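Transketolase (Campylobacter jejuni, PDB 3L84) belongs to the transketolase family, whose members combine two thiamine diphosphate-binding-type domains with a smaller C-terminal domain, and is present here as a dimer. Local coordinates at residues A[415-419]-A[453-459]; A[436-442]-A[493-499]; A[445-451]-A[605-611]. All coordinates share one frame; numbering follows the deposited sequence.

Interaction 1 of 3, residues A[415-419]-A[453-459]; sequences FIFSE and HQPIEQL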
loop_
_atom_site.group_PDB
_atom_site.type_symbol
_atom_site.label_atom_id
_atom_site.label_comp_id
_atom_site.label_asym_id
_atom_site.label_seq_id
_atom_site.Cartn_x
_atom_site.Cartn_y
_atom_site.Cartn_z
ATOM N N PHE A 415 -1.100 -13.066 0.305
ATOM C CA PHE A 415 -0.415 -12.403 -0.802
ATOM C C PHE A 415 -1.213 -11.209 -1.321
ATOM O O PHE A 415 -0.626 -10.204 -1.720
ATOM C CB PHE A 415 -0.154 -13.437 -1.915
ATOM C CG PHE A 415 0.817 -13.015 -3.005
ATOM C CD1 PHE A 415 1.883 -12.158 -2.757
ATOM C CD2 PHE A 415 0.690 -13.563 -4.274
ATOM C CE1 PHE A 415 2.799 -11.859 -3.767
ATOM C CE2 PHE A 415 1.609 -13.273 -5.264
ATOM C CZ PHE A 415 2.626 -12.423 -5.007
ATOM N N ILE A 416 -2.548 -11.253 -1.318
ATOM C CA ILE A 416 -3.271 -10.097 -1.807
ATOM C C ILE A 416 -2.995 -8.859 -0.941
ATOM O O ILE A 416 -2.949 -7.723 -1.447
ATOM C CB ILE A 416 -4.783 -10.392 -1.871
ATOM C CG1 ILE A 416 -5.541 -9.242 -2.521
ATOM C CG2 ILE A 416 -5.373 -10.711 -0.515
ATOM C CD1 ILE A 416 -5.026 -8.865 -3.930
ATOM N N PHE A 417 -2.745 -9.021 0.347
ATOM C CA PHE A 417 -2.487 -7.928 1.270
ATOM C C PHE A 417 -1.034 -7.541 1.351
ATOM O O PHE A 417 -0.675 -6.603 2.086
ATOM C CB PHE A 417 -3.138 -8.181 2.653
ATOM C CG PHE A 417 -4.565 -8.459 2.568
ATOM C CD1 PHE A 417 -5.366 -7.774 1.635
ATOM C CD2 PHE A 417 -5.131 -9.448 3.341
ATOM C CE1 PHE A 417 -6.737 -8.052 1.495
ATOM C CE2 PHE A 417 -6.520 -9.729 3.187
ATOM C CZ PHE A 417 -7.270 -9.053 2.266
ATOM N N SER A 418 -0.184 -8.173 0.540
ATOM C CA SER A 418 1.151 -7.633 0.294
ATOM C C SER A 418 1.048 -6.181 -0.176
ATOM O O SER A 418 1.940 -5.373 0.074
ATOM C CB SER A 418 1.928 -8.448 -0.741
ATOM O OG SER A 418 1.347 -8.378 -2.022
ATOM N N GLU A 419 -0.046 -5.854 -0.850
ATOM C CA GLU A 419 -0.196 -4.485 -1.378
ATOM C C GLU A 419 -0.308 -3.468 -0.265
ATOM O O GLU A 419 0.052 -2.300 -0.468
ATOM C CB GLU A 419 -1.369 -4.380 -2.332
ATOM C CG GLU A 419 -1.206 -5.306 -3.516
ATOM C CD GLU A 419 -2.054 -4.997 -4.717
ATOM O OE1 GLU A 419 -3.183 -4.474 -4.550
ATOM O OE2 GLU A 419 -1.596 -5.278 -5.834
ATOM N N HIS A 453 -9.849 -11.274 -2.830
ATOM C CA HIS A 453 -8.920 -12.078 -2.043
ATOM C C HIS A 453 -8.079 -12.987 -2.939
ATOM O O HIS A 453 -7.413 -13.879 -2.393
ATOM C CB HIS A 453 -9.652 -12.877 -0.941
ATOM C CG HIS A 453 -10.173 -11.993 0.145
ATOM N ND1 HIS A 453 -9.679 -11.963 1.435
ATOM C CD2 HIS A 453 -11.110 -11.023 0.080
ATOM C CE1 HIS A 453 -10.354 -11.045 2.129
ATOM N NE2 HIS A 453 -11.221 -10.466 1.322
ATOM N N GLN A 454 -8.129 -12.825 -4.271
ATOM C CA GLN A 454 -7.407 -13.672 -5.212
ATOM C C GLN A 454 -6.355 -12.867 -5.888
ATOM O O GLN A 454 -6.685 -11.995 -6.707
ATOM C CB GLN A 454 -8.357 -14.283 -6.219
ATOM C CG GLN A 454 -9.270 -15.354 -5.567
ATOM C CD GLN A 454 -10.456 -15.743 -6.410
ATOM O OE1 GLN A 454 -10.720 -15.117 -7.427
ATOM N NE2 GLN A 454 -11.190 -16.772 -6.012
ATOM N N PRO A 455 -5.073 -13.104 -5.599
ATOM C CA PRO A 455 -4.012 -12.403 -6.285
ATOM C C PRO A 455 -4.021 -12.622 -7.792
ATOM O O PRO A 455 -4.447 -13.674 -8.279
ATOM C CB PRO A 455 -2.742 -13.011 -5.682
ATOM C CG PRO A 455 -3.160 -13.498 -4.364
ATOM C CD PRO A 455 -4.553 -14.012 -4.562
ATOM N N ILE A 456 -3.638 -11.580 -8.521
ATOM C CA ILE A 456 -3.506 -11.639 -9.987
ATOM C C ILE A 456 -2.210 -10.960 -10.408
ATOM O O ILE A 456 -1.394 -11.552 -11.136
ATOM C CB ILE A 456 -4.725 -10.969 -10.712
ATOM C CG1 ILE A 456 -6.049 -11.644 -10.366
ATOM C CG2 ILE A 456 -4.489 -10.920 -12.228
ATOM C CD1 ILE A 456 -6.257 -13.048 -10.933
ATOM N N GLU A 457 -2.002 -9.734 -9.954
ATOM C CA GLU A 457 -0.906 -8.860 -10.396
ATOM C C GLU A 457 0.281 -8.782 -9.426
ATOM O O GLU A 457 1.297 -8.149 -9.739
ATOM C CB GLU A 457 -1.418 -7.440 -10.676
ATOM C CG GLU A 457 -1.883 -6.633 -9.485
ATOM C CD GLU A 457 -3.328 -6.858 -9.021
ATOM O OE1 GLU A 457 -3.863 -8.004 -9.078
ATOM O OE2 GLU A 457 -3.946 -5.891 -8.503
ATOM N N GLN A 458 0.162 -9.409 -8.259
ATOM C CA GLN A 458 1.171 -9.225 -7.226
ATOM C C GLN A 458 2.495 -9.884 -7.542
ATOM O O GLN A 458 3.542 -9.374 -7.132
ATOM C CB GLN A 458 0.620 -9.671 -5.874
ATOM C CG GLN A 458 -0.497 -8.773 -5.336
ATOM C CD GLN A 458 -1.812 -8.913 -6.087
ATOM O OE1 GLN A 458 -2.153 -9.997 -6.548
ATOM N NE2 GLN A 458 -2.582 -7.837 -6.176
ATOM N N LEU A 459 2.487 -11.031 -8.204
ATOM C CA LEU A 459 3.732 -11.663 -8.610
ATOM C C LEU A 459 4.510 -10.717 -9.515
ATOM O O LEU A 459 5.736 -10.567 -9.380
ATOM C CB LEU A 459 3.403 -12.984 -9.291
ATOM C CG LEU A 459 4.418 -14.069 -9.448
ATOM C CD1 LEU A 459 5.067 -14.428 -8.091
ATOM C CD2 LEU A 459 3.724 -15.298 -10.017
#

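Interaction 2 of 3, residues A[436-442]-A[493-499]; sequences FFIFTHD and SAFVLSR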
loop_
_atom_site.group_PDB
_atom_site.type_symbol
_atom_site.label_atom_id
_atom_site.label_comp_id
_atom_site.label_asym_id
_atom_site.label_seq_id
_atom_site.Cartn_x
_atom_site.Cartn_y
_atom_site.Cartn_z
ATOM N N PHE A 436 12.303 -11.419 5.771
ATOM C CA PHE A 436 11.609 -12.425 4.957
ATOM C C PHE A 436 10.114 -12.181 4.974
ATOM O O PHE A 436 9.525 -11.934 6.018
ATOM C CB PHE A 436 11.954 -13.825 5.502
ATOM C CG PHE A 436 13.431 -14.012 5.707
ATOM C CD1 PHE A 436 14.273 -14.120 4.638
ATOM C CD2 PHE A 436 13.983 -13.986 6.962
ATOM C CE1 PHE A 436 15.614 -14.221 4.806
ATOM C CE2 PHE A 436 15.362 -14.098 7.130
ATOM C CZ PHE A 436 16.166 -14.175 6.063
ATOM N N PHE A 437 9.501 -12.235 3.810
ATOM C CA PHE A 437 8.083 -11.948 3.628
ATOM C C PHE A 437 7.362 -13.224 3.269
ATOM O O PHE A 437 7.743 -13.901 2.307
ATOM C CB PHE A 437 7.887 -10.854 2.538
ATOM C CG PHE A 437 8.428 -9.493 2.932
ATOM C CD1 PHE A 437 7.570 -8.526 3.429
ATOM C CD2 PHE A 437 9.771 -9.209 2.854
ATOM C CE1 PHE A 437 8.074 -7.285 3.826
ATOM C CE2 PHE A 437 10.255 -7.976 3.264
ATOM C CZ PHE A 437 9.403 -7.049 3.742
ATOM N N ILE A 438 6.330 -13.552 4.020
ATOM C CA ILE A 438 5.627 -14.837 3.910
ATOM C C ILE A 438 4.234 -14.496 3.401
ATOM O O ILE A 438 3.454 -13.855 4.113
ATOM C CB ILE A 438 5.552 -15.559 5.277
ATOM C CG1 ILE A 438 6.906 -15.681 5.992
ATOM C CG2 ILE A 438 4.845 -16.899 5.136
ATOM C CD1 ILE A 438 7.984 -16.230 5.215
ATOM N N PHE A 439 3.922 -14.918 2.179
ATOM C CA PHE A 439 2.663 -14.569 1.525
ATOM C C PHE A 439 1.933 -15.841 1.144
ATOM O O PHE A 439 2.275 -16.454 0.136
ATOM C CB PHE A 439 2.920 -13.726 0.285
ATOM C CG PHE A 439 3.592 -12.386 0.517
ATOM C CD1 PHE A 439 3.228 -11.547 1.548
ATOM C CD2 PHE A 439 4.555 -11.945 -0.356
ATOM C CE1 PHE A 439 3.831 -10.301 1.692
ATOM C CE2 PHE A 439 5.157 -10.708 -0.213
ATOM C CZ PHE A 439 4.809 -9.902 0.808
ATOM N N THR A 440 0.884 -16.195 1.868
ATOM C CA THR A 440 0.125 -17.385 1.564
ATOM C C THR A 440 -1.103 -17.021 0.748
ATOM O O THR A 440 -1.359 -15.838 0.441
ATOM C CB THR A 440 -0.264 -18.177 2.819
ATOM O OG1 THR A 440 -1.316 -17.506 3.525
ATOM C CG2 THR A 440 0.936 -18.378 3.738
ATOM N N HIS A 441 -1.848 -18.009 0.308
ATOM C CA HIS A 441 -3.100 -17.794 -0.416
ATOM C C HIS A 441 -2.794 -17.088 -1.722
ATOM O O HIS A 441 -3.331 -16.043 -2.066
ATOM C CB HIS A 441 -4.100 -17.052 0.459
ATOM C CG HIS A 441 -4.598 -17.865 1.610
ATOM N ND1 HIS A 441 -3.759 -18.378 2.578
ATOM C CD2 HIS A 441 -5.847 -18.262 1.937
ATOM C CE1 HIS A 441 -4.481 -19.060 3.455
ATOM N NE2 HIS A 441 -5.746 -19.027 3.072
ATOM N N ASP A 442 -1.954 -17.722 -2.524
ATOM C CA ASP A 442 -1.291 -17.024 -3.648
ATOM C C ASP A 442 -2.055 -16.871 -4.939
ATOM O O ASP A 442 -1.519 -16.240 -5.837
ATOM C CB ASP A 442 0.037 -17.718 -3.985
ATOM C CG ASP A 442 -0.123 -19.071 -4.658
ATOM O OD1 ASP A 442 -1.039 -19.817 -4.302
ATOM O OD2 ASP A 442 0.758 -19.406 -5.490
ATOM N N SER A 493 13.811 -11.613 0.673
ATOM C CA SER A 493 13.061 -12.594 -0.116
ATOM C C SER A 493 11.602 -12.642 0.298
ATOM O O SER A 493 11.258 -12.430 1.480
ATOM C CB SER A 493 13.620 -14.009 0.088
ATOM O OG SER A 493 14.944 -14.210 -0.438
ATOM N N ALA A 494 10.733 -12.932 -0.677
ATOM C CA ALA A 494 9.364 -13.250 -0.456
ATOM C C ALA A 494 9.125 -14.722 -0.788
ATOM O O ALA A 494 9.738 -15.263 -1.716
ATOM C CB ALA A 494 8.446 -12.393 -1.323
ATOM N N PHE A 495 8.226 -15.352 -0.045
ATOM C CA PHE A 495 7.778 -16.718 -0.245
ATOM C C PHE A 495 6.294 -16.668 -0.580
ATOM O O PHE A 495 5.472 -16.228 0.229
ATOM C CB PHE A 495 8.050 -17.533 1.016
ATOM C CG PHE A 495 9.509 -17.678 1.313
ATOM C CD1 PHE A 495 10.236 -18.767 0.851
ATOM C CD2 PHE A 495 10.171 -16.706 1.974
ATOM C CE1 PHE A 495 11.605 -18.871 1.148
ATOM C CE2 PHE A 495 11.512 -16.810 2.239
ATOM C CZ PHE A 495 12.222 -17.884 1.819
ATOM N N VAL A 496 5.964 -17.127 -1.785
ATOM C CA VAL A 496 4.612 -17.079 -2.330
ATOM C C VAL A 496 4.062 -18.510 -2.301
ATOM O O VAL A 496 4.589 -19.398 -2.992
ATOM C CB VAL A 496 4.633 -16.478 -3.721
ATOM C CG1 VAL A 496 3.237 -16.548 -4.420
ATOM C CG2 VAL A 496 5.163 -15.041 -3.729
ATOM N N LEU A 497 3.077 -18.716 -1.431
ATOM C CA LEU A 497 2.724 -20.033 -0.939
ATOM C C LEU A 497 1.232 -20.327 -1.155
ATOM O O LEU A 497 0.386 -19.432 -1.062
ATOM C CB LEU A 497 3.072 -20.111 0.546
ATOM C CG LEU A 497 4.540 -19.796 0.866
ATOM C CD1 LEU A 497 4.687 -19.473 2.340
ATOM C CD2 LEU A 497 5.471 -20.880 0.393
ATOM N N SER A 498 0.901 -21.603 -1.388
ATOM C CA SER A 498 -0.466 -22.000 -1.675
ATOM C C SER A 498 -1.303 -22.270 -0.456
ATOM O O SER A 498 -0.780 -22.731 0.584
ATOM C CB SER A 498 -0.483 -23.242 -2.567
ATOM O OG SER A 498 -0.084 -24.404 -1.845
ATOM N N ARG A 499 -2.601 -21.979 -0.565
ATOM C CA ARG A 499 -3.610 -22.422 0.406
ATOM C C ARG A 499 -3.809 -23.929 0.264
ATOM O O ARG A 499 -3.977 -24.666 1.229
ATOM C CB ARG A 499 -4.944 -21.682 0.136
ATOM C CG ARG A 499 -6.000 -21.963 1.163
ATOM C CD ARG A 499 -7.382 -21.487 0.768
ATOM N NE ARG A 499 -8.277 -21.702 1.921
ATOM C CZ ARG A 499 -9.586 -21.930 1.867
ATOM N NH1 ARG A 499 -10.261 -22.114 3.005
ATOM N NH2 ARG A 499 -10.233 -21.995 0.701
HETATM O O HOH W 1 -7.674 -20.349 4.720
HETATM O O HOH W 2 -3.434 -20.543 -2.971
#

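Interaction 3 of 3, residues A[445-451]-A[605-611]; sequences GVGEDGP and FGESGKD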
loop_
_atom_site.group_PDB
_atom_site.type_symbol
_atom_site.label_atom_id
_atom_site.label_comp_id
_atom_site.label_asym_id
_atom_site.label_seq_id
_atom_site.Cartn_x
_atom_site.Cartn_y
_atom_site.Cartn_z
ATOM N N GLY A 445 -6.800 -20.146 -6.424
ATOM C CA GLY A 445 -7.009 -21.326 -5.595
ATOM C C GLY A 445 -7.572 -21.015 -4.217
ATOM O O GLY A 445 -8.090 -21.909 -3.528
ATOM N N VAL A 446 -7.510 -19.752 -3.804
ATOM C CA VAL A 446 -8.247 -19.278 -2.632
ATOM C C VAL A 446 -9.729 -19.680 -2.657
ATOM O O VAL A 446 -10.320 -20.035 -1.628
ATOM C CB VAL A 446 -8.069 -17.741 -2.536
ATOM C CG1 VAL A 446 -9.146 -17.091 -1.654
ATOM C CG2 VAL A 446 -6.688 -17.439 -1.986
ATOM N N GLY A 447 -10.348 -19.615 -3.825
ATOM C CA GLY A 447 -11.715 -20.088 -3.996
ATOM C C GLY A 447 -12.773 -19.102 -3.558
ATOM O O GLY A 447 -12.910 -18.024 -4.105
ATOM N N GLU A 448 -13.573 -19.492 -2.581
ATOM C CA GLU A 448 -14.852 -18.847 -2.318
ATOM C C GLU A 448 -14.764 -17.385 -1.868
ATOM O O GLU A 448 -15.699 -16.610 -2.108
ATOM C CB GLU A 448 -15.670 -19.642 -1.287
ATOM C CG GLU A 448 -16.185 -21.019 -1.797
ATOM C CD GLU A 448 -15.250 -22.167 -1.567
ATOM O OE1 GLU A 448 -14.025 -21.990 -1.389
ATOM O OE2 GLU A 448 -15.806 -23.295 -1.538
ATOM N N ASP A 449 -13.687 -16.994 -1.210
ATOM C CA ASP A 449 -13.562 -15.604 -0.826
ATOM C C ASP A 449 -13.629 -14.647 -2.014
ATOM O O ASP A 449 -14.011 -13.479 -1.835
ATOM C CB ASP A 449 -12.305 -15.350 -0.022
ATOM C CG ASP A 449 -12.420 -15.744 1.416
ATOM O OD1 ASP A 449 -13.522 -16.015 1.942
ATOM O OD2 ASP A 449 -11.354 -15.756 2.079
ATOM N N GLY A 450 -13.289 -15.119 -3.209
ATOM C CA GLY A 450 -13.572 -14.315 -4.383
ATOM C C GLY A 450 -12.484 -13.327 -4.767
ATOM O O GLY A 450 -11.395 -13.289 -4.154
ATOM N N PRO A 451 -12.802 -12.479 -5.751
ATOM C CA PRO A 451 -11.752 -11.703 -6.441
ATOM C C PRO A 451 -11.011 -10.670 -5.605
ATOM O O PRO A 451 -9.827 -10.387 -5.899
ATOM C CB PRO A 451 -12.495 -11.066 -7.614
ATOM C CG PRO A 451 -13.902 -11.082 -7.216
ATOM C CD PRO A 451 -14.080 -12.367 -6.471
ATOM N N PHE A 605 -9.719 -10.229 -13.230
ATOM C CA PHE A 605 -9.885 -10.602 -11.840
ATOM C C PHE A 605 -10.529 -11.984 -11.717
ATOM O O PHE A 605 -11.025 -12.547 -12.716
ATOM C CB PHE A 605 -10.634 -9.563 -11.034
ATOM C CG PHE A 605 -9.883 -8.263 -10.895
ATOM C CD1 PHE A 605 -8.738 -8.197 -10.112
ATOM C CD2 PHE A 605 -10.317 -7.101 -11.510
ATOM C CE1 PHE A 605 -8.036 -7.006 -9.946
ATOM C CE2 PHE A 605 -9.615 -5.911 -11.375
ATOM C CZ PHE A 605 -8.462 -5.867 -10.583
ATOM N N GLY A 606 -10.488 -12.544 -10.536
ATOM C CA GLY A 606 -11.008 -13.878 -10.292
ATOM C C GLY A 606 -12.506 -13.976 -10.095
ATOM O O GLY A 606 -13.269 -13.156 -10.601
ATOM N N GLU A 607 -12.928 -15.056 -9.435
ATOM C CA GLU A 607 -14.334 -15.370 -9.226
ATOM C C GLU A 607 -14.501 -16.027 -7.866
ATOM O O GLU A 607 -13.685 -16.798 -7.446
ATOM C CB GLU A 607 -14.812 -16.348 -10.302
ATOM C CG GLU A 607 -14.921 -15.777 -11.708
ATOM C CD GLU A 607 -16.062 -14.824 -11.900
ATOM O OE1 GLU A 607 -16.941 -14.663 -11.018
ATOM O OE2 GLU A 607 -16.058 -14.192 -12.998
ATOM N N SER A 608 -15.622 -15.769 -7.202
ATOM C CA SER A 608 -16.000 -16.494 -6.002
ATOM C C SER A 608 -16.594 -17.844 -6.361
ATOM O O SER A 608 -17.664 -17.920 -6.947
ATOM C CB SER A 608 -16.994 -15.625 -5.191
ATOM O OG SER A 608 -17.482 -16.323 -4.073
ATOM N N GLY A 609 -15.951 -18.924 -5.954
ATOM C CA GLY A 609 -16.448 -20.280 -6.186
ATOM C C GLY A 609 -15.486 -21.279 -5.594
ATOM O O GLY A 609 -14.422 -20.914 -5.096
ATOM N N LYS A 610 -15.873 -22.555 -5.592
ATOM C CA LYS A 610 -14.958 -23.608 -5.130
ATOM C C LYS A 610 -13.684 -23.592 -5.935
ATOM O O LYS A 610 -13.738 -23.375 -7.147
ATOM C CB LYS A 610 -15.663 -24.952 -5.270
ATOM C CG LYS A 610 -16.906 -25.160 -4.366
ATOM C CD LYS A 610 -17.547 -26.529 -4.614
ATOM C CE LYS A 610 -18.863 -26.674 -3.831
ATOM N NZ LYS A 610 -18.721 -26.477 -2.370
ATOM N N ASP A 611 -12.541 -23.807 -5.299
ATOM C CA ASP A 611 -11.261 -23.783 -5.960
ATOM C C ASP A 611 -11.226 -24.555 -7.273
ATOM O O ASP A 611 -10.777 -24.014 -8.283
ATOM C CB ASP A 611 -10.127 -24.205 -5.003
ATOM C CG ASP A 611 -10.281 -25.593 -4.385
ATOM O OD1 ASP A 611 -11.245 -26.355 -4.625
ATOM O OD2 ASP A 611 -9.348 -25.898 -3.592
HETATM O O HOH W 3 -8.329 -23.848 -1.818
HETATM O O HOH W 4 -18.498 -23.798 -1.601
HETATM O O HOH W 5 -12.334 -23.808 -2.410
HETATM O O HOH W 6 -8.927 -11.360 -8.376
#

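Interaction 1 of 3, residues A[415-419]-A[453-459]
Carboxylate oxygen OE2 of Glu-419 is held by two partners: Gln-458 NE2 donates to it across 2.8 Å, and Lys-422 of the second subunit forms a salt bridge with it. The amide arrives from above the carboxylate plane. A bend at chi2 of Gln-458 (72°) divides the work of this side chain. Its CB rests over one face of the Phe-415 ring, 3.7 Å from the ring centroid, in a CH-pi contact, while OE1 turns back to accept from Ile-456 N at 2.9 Å, fixing the rotation of the amide. Glu-457 OE2 comes within 3.6 Å of Glu-419 OE2, a pairing of like charges probably relieved by Lys-422 of the second subunit, which binds both. Pro-455 wedges in beside Phe-415, with Pro-455 CB 3.8 Å from Phe-415 CD2, and its CG reaches toward Ile-416. Farther along, Phe-417 directs its edge toward the face of the His-453 ring in an offset edge-to-face pair, the planes 83° apart. The contact thus joins the start of helix 418-431, just after strand 408-414, to the approach and first turn of helix 458-464, beside strand 436-440, whose Phe-439 meets the Phe-415 ring.

Interaction 2 of 3, residues A[436-442]-A[493-499]
Side chains of Phe-436, Ile-438, Ser-493 and Phe-495 leave one face of this two-strand pairing, and those of Phe-437, Phe-439, Ala-494 and Val-496 leave the other. On the first face Ile-438 lays CD1 3.9 Å from Phe-495 CD2, and its other branch, CG2, meets Leu-497 CD1; the Phe-495 ring stacks on Trp-483 of helix 476-488. On the second, Phe-439 meets the small Ala-494 obliquely, with CE2 of the ring 3.9 Å from Ala-494 CB. Four backbone bonds hold the strands in register, running alternately from Phe-437 N to Ser-493 O, Phe-495 N to Phe-437 O, Phe-439 N to Phe-495 O and Leu-497 N to Phe-439 O.

Beyond the strand ends the polar side chains take over. Arg-499, extended from CG to NE, passes over one face of the His-441 ring, its CG 3.9 Å from the ring centroid and the guanidinium plane 31° from that of the ring. At the ring's edge a water links His-441 NE2 with Arg-499 NE, while ND1 donates to Thr-440 OG1 at 2.8 Å; together these bonds set the ring's rotation. Asp-442 packs CB tightly on Val-496, 3.4 Å from CG1, and divides its oxygens: OD1 takes a water that also accepts from Arg-499 N, and OD2 forms a salt bridge with Arg-472. Side-by-side parallel strands with helices on both faces are the core of the alpha/beta thiamine diphosphate-binding fold, here in the pyrimidine-binding domain.

Interaction 3 of 3, residues A[445-451]-A[605-611]
One face of the flat Glu-448 carboxylate lies against the backbone at Gly-609 and Lys-610, with Lys-610 CA 3.9 Å from Glu-448 CD. Each oxygen takes a water: the one at OE2, close to the carboxylate plane at its edge, also accepts from Lys-610 NZ, and the one at OE1, out of the plane on the side of the Lys-610 backbone, accepts from Asp-611 N at the start of helix 611-617. The puckered ring of Pro-451 sets CB 3.7 Å from Gly-606 O and CD beside Ser-608 N.

Between these two groups the type I turn from Gly-447 to Gly-450 packs against residues 607-609. Gly-450, in a conformation suited to glycine, brings CA within 3.6 Å of Ser-608 CA. With chi1 at 175°, the Ser-608 hydroxyl lies opposite its own backbone N and donates to Glu-448 O over 2.7 Å; OG also accepts from Gly-100 of the second subunit. A water bridges each flank, one joining Gly-445 O to Asp-611 OD2, the other Pro-451 O to Gly-606 N.

The pyrimidine-binding and C-terminal domains thus meet in a hydrated polar seam: between the two segments one direct hydrogen bond and four bridging waters, with Gln-454 adding a bond to Glu-607 O. Lys-610 NZ, 4.4 Å from Glu-448 OE2 and short of a salt bridge, probably still eases the carboxylate's charge.

Overall arrangement
From the N terminus, the first halves of all three interactions come in order at 415-419, 436-442 and 445-451, and the second halves return in the same order at 453-459, 493-499 and 605-611. Every pair of contacts thus crosses and none nests. Interaction 1 closes the shortest loop, spanning helix 418-431 and strand 436-440; interaction 2 closes one that includes helices 458-464 and 476-488 within the same domain. Interaction 3 closes the longest, bringing the C-terminal domain back onto the loop after strand 436-440. Gln-454, bonded to Glu-607, connects interactions 1 and 3, and Phe-415 N probably bonds to Thr-440 O, joining 1 to 2.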